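Protein F01G10.3, confirmed by transcript evidence (Caenorhabditis elegans, PDB 3K6J) probably works as an NAD+-dependent (3S)-3-hydroxyacyl-CoA dehydrogenase, the oxidoreductase part of a multifunctional enzyme, and binds a zinc ion. Local coordinates at residues 54-59 against 77-82; 128-133 against 155-160. One frame throughout, in Å; residues are numbered along the deposited sequence.

Contact 1: residues 54-59 against 77-82; sequences VNSVAI and GIETFL
Asn55 O lies 3.9 Å from Ile78 CG2, the methyl that also packs against Val57 CG2 at 4.0 Å where strands 56-59 and 79-82 come together. Ser56 turns its hydroxyl to the opposite sheet face from Val57: chi1 of -165° swings OG away from its own N and toward Glu79, where it donates to OE1 at 2.8 Å, meeting that oxygen nearly head-on, and touches the edge of the Phe81 ring at CE2. The other carboxylate oxygen, OE2, is in a salt bridge with Lys120. A glutamine in place of Glu79 would probably leave Lys120 without its countercharge. Val57 turns its N and O to the edge facing 79-82, N bonding to Glu79 O (2.8 Å) and O accepting from Phe81 N (2.9 Å), straddling Thr80. Ala58 sets its CB beside Phe81 CB on the Ser56 face. Ile59 N then bonds to Phe81 O at 2.9 Å, and its CG2 meets Leu82 CD1 at 3.9 Å. With helix 64-75 linking them, strands 56-60 and 79-83 form the first beta-alpha-beta unit of the Rossmann fold; that helix covers the Val57, Ile59 and Thr80 face through Phe73, Met69 and Ala70, while strand 133-136 flanks 56-60 on its other edge.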
ATOM      1  N   VAL A  54       8.295  13.946  18.660  1.00 31.38           N
ATOM      2  CA  VAL A  54       9.297  13.634  17.658  1.00 30.62           C
ATOM      3  C   VAL A  54       9.721  14.919  16.961  1.00 30.78           C
ATOM      4  O   VAL A  54       9.047  15.401  16.046  1.00 31.08           O
ATOM      5  CB  VAL A  54       8.814  12.497  16.697  1.00 30.14           C
ATOM      6  CG1 VAL A  54       9.642  12.443  15.455  1.00 28.80           C
ATOM      7  CG2 VAL A  54       8.883  11.146  17.418  1.00 30.14           C
ATOM      8  N   ASN A  55      10.836  15.494  17.410  1.00 31.23           N
ATOM      9  CA  ASN A  55      11.331  16.760  16.816  1.00 31.73           C
ATOM     10  C   ASN A  55      12.446  16.563  15.812  1.00 30.34           C
ATOM     11  O   ASN A  55      12.837  17.489  15.102  1.00 30.08           O
ATOM     12  CB  ASN A  55      11.791  17.735  17.921  1.00 32.95           C
ATOM     13  CG  ASN A  55      10.619  18.364  18.659  1.00 34.60           C
ATOM     14  OD1 ASN A  55      10.474  18.212  19.875  1.00 37.80           O
ATOM     15  ND2 ASN A  55       9.753  19.041  17.913  1.00 36.91           N
ATOM     16  N   SER A  56      12.952  15.338  15.772  1.00 28.47           N
ATOM     17  CA  SER A  56      14.120  15.019  15.003  1.00 27.15           C
ATOM     18  C   SER A  56      14.091  13.545  14.646  1.00 25.46           C
ATOM     19  O   SER A  56      13.881  12.716  15.507  1.00 24.63           O
ATOM     20  CB  SER A  56      15.353  15.297  15.835  1.00 26.89           C
ATOM     21  OG  SER A  56      16.450  15.321  14.981  1.00 29.67           O
ATOM     22  N   VAL A  57      14.328  13.231  13.376  1.00 24.87           N
ATOM     23  CA  VAL A  57      14.236  11.847  12.887  1.00 24.25           C
ATOM     24  C   VAL A  57      15.499  11.450  12.117  1.00 23.82           C
ATOM     25  O   VAL A  57      16.190  12.312  11.594  1.00 23.51           O
ATOM     26  CB  VAL A  57      12.979  11.654  12.005  1.00 24.30           C
ATOM     27  CG1 VAL A  57      12.998  10.304  11.296  1.00 25.24           C
ATOM     28  CG2 VAL A  57      11.723  11.770  12.880  1.00 24.88           C
ATOM     29  N   ALA A  58      15.797  10.152  12.074  1.00 22.01           N
ATOM     30  CA  ALA A  58      16.859   9.648  11.245  1.00 22.11           C
ATOM     31  C   ALA A  58      16.366   8.433  10.496  1.00 21.08           C
ATOM     32  O   ALA A  58      15.641   7.613  11.034  1.00 21.30           O
ATOM     33  CB  ALA A  58      18.158   9.320  12.058  1.00 21.12           C
ATOM     34  N   ILE A  59      16.727   8.372   9.231  1.00 21.42           N
ATOM     35  CA  ILE A  59      16.376   7.273   8.364  1.00 21.82           C
ATOM     36  C   ILE A  59      17.721   6.694   7.911  1.00 22.89           C
ATOM     37  O   ILE A  59      18.544   7.408   7.305  1.00 22.78           O
ATOM     38  CB  ILE A  59      15.588   7.745   7.122  1.00 21.71           C
ATOM     39  CG1 ILE A  59      14.273   8.496   7.497  1.00 20.32           C
ATOM     40  CG2 ILE A  59      15.372   6.567   6.163  1.00 20.80           C
ATOM     41  CD1 ILE A  59      13.154   7.617   8.094  1.00 17.83           C
ATOM     42  N   GLY A  77       8.351  19.436   7.819  1.00 29.02           N
ATOM     43  CA  GLY A  77       9.154  20.370   8.620  1.00 30.06           C
ATOM     44  C   GLY A  77       9.899  19.742   9.788  1.00 30.60           C
ATOM     45  O   GLY A  77      10.274  20.425  10.749  1.00 31.44           O
ATOM     46  N   ILE A  78      10.107  18.432   9.735  1.00 30.61           N
ATOM     47  CA  ILE A  78      10.835  17.762  10.798  1.00 30.33           C
ATOM     48  C   ILE A  78      12.277  17.554  10.342  1.00 30.19           C
ATOM     49  O   ILE A  78      12.517  17.033   9.236  1.00 30.04           O
ATOM     50  CB  ILE A  78      10.152  16.411  11.215  1.00 30.94           C
ATOM     51  CG1 ILE A  78       8.772  16.688  11.831  1.00 30.60           C
ATOM     52  CG2 ILE A  78      11.037  15.611  12.197  1.00 29.35           C
ATOM     53  CD1 ILE A  78       7.812  15.513  11.770  1.00 30.57           C
ATOM     54  N   GLU A  79      13.226  17.957  11.195  1.00 29.23           N
ATOM     55  CA  GLU A  79      14.639  17.751  10.938  1.00 29.46           C
ATOM     56  C   GLU A  79      14.900  16.275  10.744  1.00 28.40           C
ATOM     57  O   GLU A  79      14.671  15.478  11.664  1.00 27.97           O
ATOM     58  CB  GLU A  79      15.482  18.289  12.107  1.00 30.67           C
ATOM     59  CG  GLU A  79      16.970  18.369  11.781  1.00 34.16           C
ATOM     60  CD  GLU A  79      17.855  18.419  13.021  1.00 40.56           C
ATOM     61  OE1 GLU A  79      17.649  17.591  13.956  1.00 40.12           O
ATOM     62  OE2 GLU A  79      18.771  19.285  13.047  1.00 43.26           O
ATOM     63  N   THR A  80      15.352  15.923   9.544  1.00 27.65           N
ATOM     64  CA  THR A  80      15.529  14.532   9.144  1.00 26.99           C
ATOM     65  C   THR A  80      16.947  14.268   8.645  1.00 27.34           C
ATOM     66  O   THR A  80      17.391  14.854   7.653  1.00 28.22           O
ATOM     67  CB  THR A  80      14.488  14.143   8.017  1.00 27.28           C
ATOM     68  OG1 THR A  80      13.164  14.468   8.456  1.00 26.02           O
ATOM     69  CG2 THR A  80      14.555  12.653   7.668  1.00 24.44           C
ATOM     70  N   PHE A  81      17.653  13.366   9.314  1.00 26.70           N
ATOM     71  CA  PHE A  81      18.927  12.902   8.810  1.00 26.25           C
ATOM     72  C   PHE A  81      18.704  11.688   7.944  1.00 25.37           C
ATOM     73  O   PHE A  81      17.992  10.763   8.319  1.00 25.10           O
ATOM     74  CB  PHE A  81      19.882  12.572   9.964  1.00 26.95           C
ATOM     75  CG  PHE A  81      20.158  13.737  10.862  1.00 29.70           C
ATOM     76  CD1 PHE A  81      21.215  14.609  10.584  1.00 30.37           C
ATOM     77  CD2 PHE A  81      19.339  13.988  11.979  1.00 31.03           C
ATOM     78  CE1 PHE A  81      21.458  15.705  11.412  1.00 32.61           C
ATOM     79  CE2 PHE A  81      19.588  15.066  12.813  1.00 31.01           C
ATOM     80  CZ  PHE A  81      20.643  15.937  12.524  1.00 32.15           C
ATOM     81  N   LEU A  82      19.303  11.699   6.767  1.00 24.64           N
ATOM     82  CA  LEU A  82      19.289  10.529   5.926  1.00 24.18           C
ATOM     83  C   LEU A  82      20.722   9.982   5.920  1.00 24.36           C
ATOM     84  O   LEU A  82      21.633  10.567   5.344  1.00 24.23           O
ATOM     85  CB  LEU A  82      18.750  10.891   4.539  1.00 23.52           C
ATOM     86  CG  LEU A  82      18.648   9.780   3.489  1.00 23.87           C
ATOM     87  CD1 LEU A  82      17.846   8.586   3.987  1.00 17.02           C
ATOM     88  CD2 LEU A  82      18.064  10.384   2.208  1.00 22.12           C
TER

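Contact 2: residues 128-133 against 155-160; sequences LSNCDL and ICKSTC
Lys157 reaches across to the turn 128-131 and delivers its ammonium to three oxygens, so that one side chain ties both Asn130 and Asp132 to the second loop. NZ forms a salt bridge with Asp132 OD1 at 2.7 Å, approaching on the syn side but 35° out of the carboxylate plane. It also donates to the backbone and to the side chain of Asn130, at 2.9 Å to O and 3.0 Å to OD1, standing above the plane of each carbonyl. CG of Lys157 sits between its backbone N and carbonyl carbon (chi1 60°), and from there the extended chain runs past Ser129 O to the cluster.

The tighter part lies further in, where buried Cys160 places SG 3.2 Å from Cys131 O. Cys160 and Cys156 also touch Ile134 of the adjoining strand, and Cys131 packs on Ser56 and Ala58, so the sulfur-bearing side chains join these loops to the sheet. Toward the outside the fit relies on solvent: one water donates to both Asp132 O (2.8 Å) and Thr159 O (2.6 Å), and a second donates to Asp132 OD1. Ser129, at the exposed end, lays its CB against Ile155 O while its backbone O flanks the lysine methylenes.

Two type I turns, Leu128 to Cys131 and Lys157 to Cys160, thus meet at the approach to parallel strands 133-136 and 161-164. Asp132 is shared, OD1 going to the lysine and OD2 to Asn55 N; its negative charge probably balances the ammonium, which the two Asn130 oxygens would further stabilise.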
ATOM      1  N   LEU A 128      23.376  11.833  15.355  1.00 51.08           N
ATOM      2  CA  LEU A 128      22.044  11.332  15.692  1.00 49.75           C
ATOM      3  C   LEU A 128      21.657  11.386  17.169  1.00 49.16           C
ATOM      4  O   LEU A 128      20.506  11.107  17.521  1.00 49.52           O
ATOM      5  CB  LEU A 128      21.869   9.896  15.193  1.00 49.31           C
ATOM      6  CG  LEU A 128      22.155   9.592  13.722  1.00 48.83           C
ATOM      7  CD1 LEU A 128      21.721   8.171  13.379  1.00 46.63           C
ATOM      8  CD2 LEU A 128      21.471  10.599  12.827  1.00 48.82           C
ATOM      9  N   SER A 129      22.594  11.749  18.031  1.00 47.60           N
ATOM     10  CA  SER A 129      22.416  11.563  19.468  1.00 46.11           C
ATOM     11  C   SER A 129      21.176  12.262  20.059  1.00 44.85           C
ATOM     12  O   SER A 129      20.675  11.838  21.098  1.00 44.47           O
ATOM     13  CB  SER A 129      23.696  11.971  20.218  1.00 46.09           C
ATOM     14  OG  SER A 129      23.870  13.362  20.144  1.00 45.24           O
ATOM     15  N   ASN A 130      20.691  13.322  19.409  1.00 42.97           N
ATOM     16  CA  ASN A 130      19.451  13.959  19.845  1.00 41.68           C
ATOM     17  C   ASN A 130      18.174  13.546  19.072  1.00 39.51           C
ATOM     18  O   ASN A 130      17.123  14.154  19.250  1.00 39.52           O
ATOM     19  CB  ASN A 130      19.593  15.489  19.893  1.00 41.97           C
ATOM     20  CG  ASN A 130      18.626  16.139  20.893  1.00 44.21           C
ATOM     21  OD1 ASN A 130      18.281  15.558  21.940  1.00 45.85           O
ATOM     22  ND2 ASN A 130      18.176  17.348  20.570  1.00 46.66           N
ATOM     23  N   CYS A 131      18.264  12.498  18.256  1.00 37.44           N
ATOM     24  CA  CYS A 131      17.127  12.013  17.442  1.00 35.62           C
ATOM     25  C   CYS A 131      16.065  11.283  18.255  1.00 34.34           C
ATOM     26  O   CYS A 131      16.391  10.426  19.088  1.00 34.31           O
ATOM     27  CB  CYS A 131      17.613  11.096  16.312  1.00 35.14           C
ATOM     28  SG  CYS A 131      18.224  11.968  14.850  1.00 36.36           S
ATOM     29  N   ASP A 132      14.795  11.584  17.977  1.00 32.90           N
ATOM     30  CA  ASP A 132      13.663  10.986  18.709  1.00 31.23           C
ATOM     31  C   ASP A 132      13.168   9.688  18.096  1.00 30.70           C
ATOM     32  O   ASP A 132      12.612   8.830  18.790  1.00 31.15           O
ATOM     33  CB  ASP A 132      12.508  11.981  18.801  1.00 31.68           C
ATOM     34  CG  ASP A 132      12.898  13.263  19.524  1.00 31.56           C
ATOM     35  OD1 ASP A 132      13.468  13.145  20.622  1.00 29.82           O
ATOM     36  OD2 ASP A 132      12.624  14.372  19.008  1.00 31.61           O
ATOM     37  N   LEU A 133      13.360   9.549  16.789  1.00 29.39           N
ATOM     38  CA  LEU A 133      12.914   8.371  16.054  1.00 27.77           C
ATOM     39  C   LEU A 133      13.933   8.043  14.964  1.00 27.29           C
ATOM     40  O   LEU A 133      14.317   8.901  14.166  1.00 27.28           O
ATOM     41  CB  LEU A 133      11.520   8.590  15.436  1.00 26.73           C
ATOM     42  CG  LEU A 133      10.974   7.492  14.497  1.00 25.51           C
ATOM     43  CD1 LEU A 133      10.802   6.172  15.185  1.00 24.05           C
ATOM     44  CD2 LEU A 133       9.676   7.905  13.796  1.00 23.53           C
ATOM     45  N   ILE A 155      24.544   5.149  21.681  1.00 50.02           N
ATOM     46  CA  ILE A 155      24.853   6.496  21.172  1.00 49.45           C
ATOM     47  C   ILE A 155      23.633   7.439  21.162  1.00 48.84           C
ATOM     48  O   ILE A 155      23.776   8.660  21.134  1.00 48.78           O
ATOM     49  CB  ILE A 155      25.620   6.471  19.805  1.00 49.71           C
ATOM     50  CG1 ILE A 155      26.300   7.829  19.511  1.00 50.34           C
ATOM     51  CG2 ILE A 155      24.709   6.040  18.651  1.00 50.01           C
ATOM     52  CD1 ILE A 155      27.362   8.314  20.570  1.00 50.69           C
ATOM     53  N   CYS A 156      22.440   6.860  21.215  1.00 48.50           N
ATOM     54  CA  CYS A 156      21.191   7.641  21.245  1.00 48.02           C
ATOM     55  C   CYS A 156      20.605   7.773  22.640  1.00 47.00           C
ATOM     56  O   CYS A 156      20.839   6.916  23.502  1.00 46.88           O
ATOM     57  CB  CYS A 156      20.148   7.001  20.332  1.00 48.20           C
ATOM     58  SG  CYS A 156      20.680   7.006  18.617  1.00 49.93           S
ATOM     59  N   LYS A 157      19.821   8.831  22.839  1.00 45.95           N
ATOM     60  CA  LYS A 157      19.171   9.090  24.119  1.00 44.74           C
ATOM     61  C   LYS A 157      18.169   7.988  24.426  1.00 44.56           C
ATOM     62  O   LYS A 157      17.631   7.357  23.509  1.00 44.39           O
ATOM     63  CB  LYS A 157      18.525  10.474  24.129  1.00 45.10           C
ATOM     64  CG  LYS A 157      17.458  10.718  23.075  1.00 43.70           C
ATOM     65  CD  LYS A 157      17.190  12.197  22.975  1.00 42.88           C
ATOM     66  CE  LYS A 157      15.886  12.463  22.273  1.00 42.21           C
ATOM     67  NZ  LYS A 157      15.796  13.870  21.792  1.00 38.66           N
ATOM     68  N   SER A 158      17.939   7.737  25.714  1.00 43.79           N
ATOM     69  CA  SER A 158      17.187   6.548  26.150  1.00 42.90           C
ATOM     70  C   SER A 158      15.727   6.559  25.721  1.00 42.33           C
ATOM     71  O   SER A 158      15.069   5.516  25.773  1.00 42.93           O
ATOM     72  CB  SER A 158      17.253   6.398  27.669  1.00 43.02           C
ATOM     73  OG  SER A 158      16.712   7.549  28.287  1.00 42.95           O
ATOM     74  N   THR A 159      15.216   7.720  25.307  1.00 41.17           N
ATOM     75  CA  THR A 159      13.822   7.817  24.848  1.00 40.16           C
ATOM     76  C   THR A 159      13.595   7.462  23.360  1.00 39.25           C
ATOM     77  O   THR A 159      12.454   7.472  22.891  1.00 38.96           O
ATOM     78  CB  THR A 159      13.186   9.194  25.181  1.00 40.13           C
ATOM     79  OG1 THR A 159      14.041  10.261  24.756  1.00 40.21           O
ATOM     80  CG2 THR A 159      12.956   9.318  26.677  1.00 40.90           C
ATOM     81  N   CYS A 160      14.673   7.101  22.653  1.00 37.89           N
ATOM     82  CA  CYS A 160      14.661   6.972  21.193  1.00 36.42           C
ATOM     83  C   CYS A 160      13.943   5.724  20.729  1.00 34.97           C
ATOM     84  O   CYS A 160      14.235   4.609  21.174  1.00 35.47           O
ATOM     85  CB  CYS A 160      16.081   7.030  20.614  1.00 36.95           C
ATOM     86  SG  CYS A 160      16.167   7.231  18.774  1.00 38.45           S
TER
HETATM   87  O   HOH W   1      11.238   9.122  21.223  1.00 34.28           O
HETATM   88  O   HOH W   2      12.388  11.651  22.419  1.00 48.07           O

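Contacts 1 and 2 have their centres 11 Å apart and touch along strand 56-60 and the residues leading into it. The probable bond from Asn55 N to Asp132 OD2, 2.6 Å long, ties the two approaches together, and Ala58 N lies 2.9 Å from Leu133 O. Contact 1 pairs 79-83 with 56-60, and contact 2 joins the loops leading into 133-136 and 161-164, the next two strands across, within the parallel part of a mixed sheet. Contact 1 leads toward the glycine-rich turn of Gly61, Gly63 and Gly66, which would probably face the dinucleotide; Ile59's side chain is about 12 Å from that of zinc ligand His188. Contact 2 lies away from the zinc site.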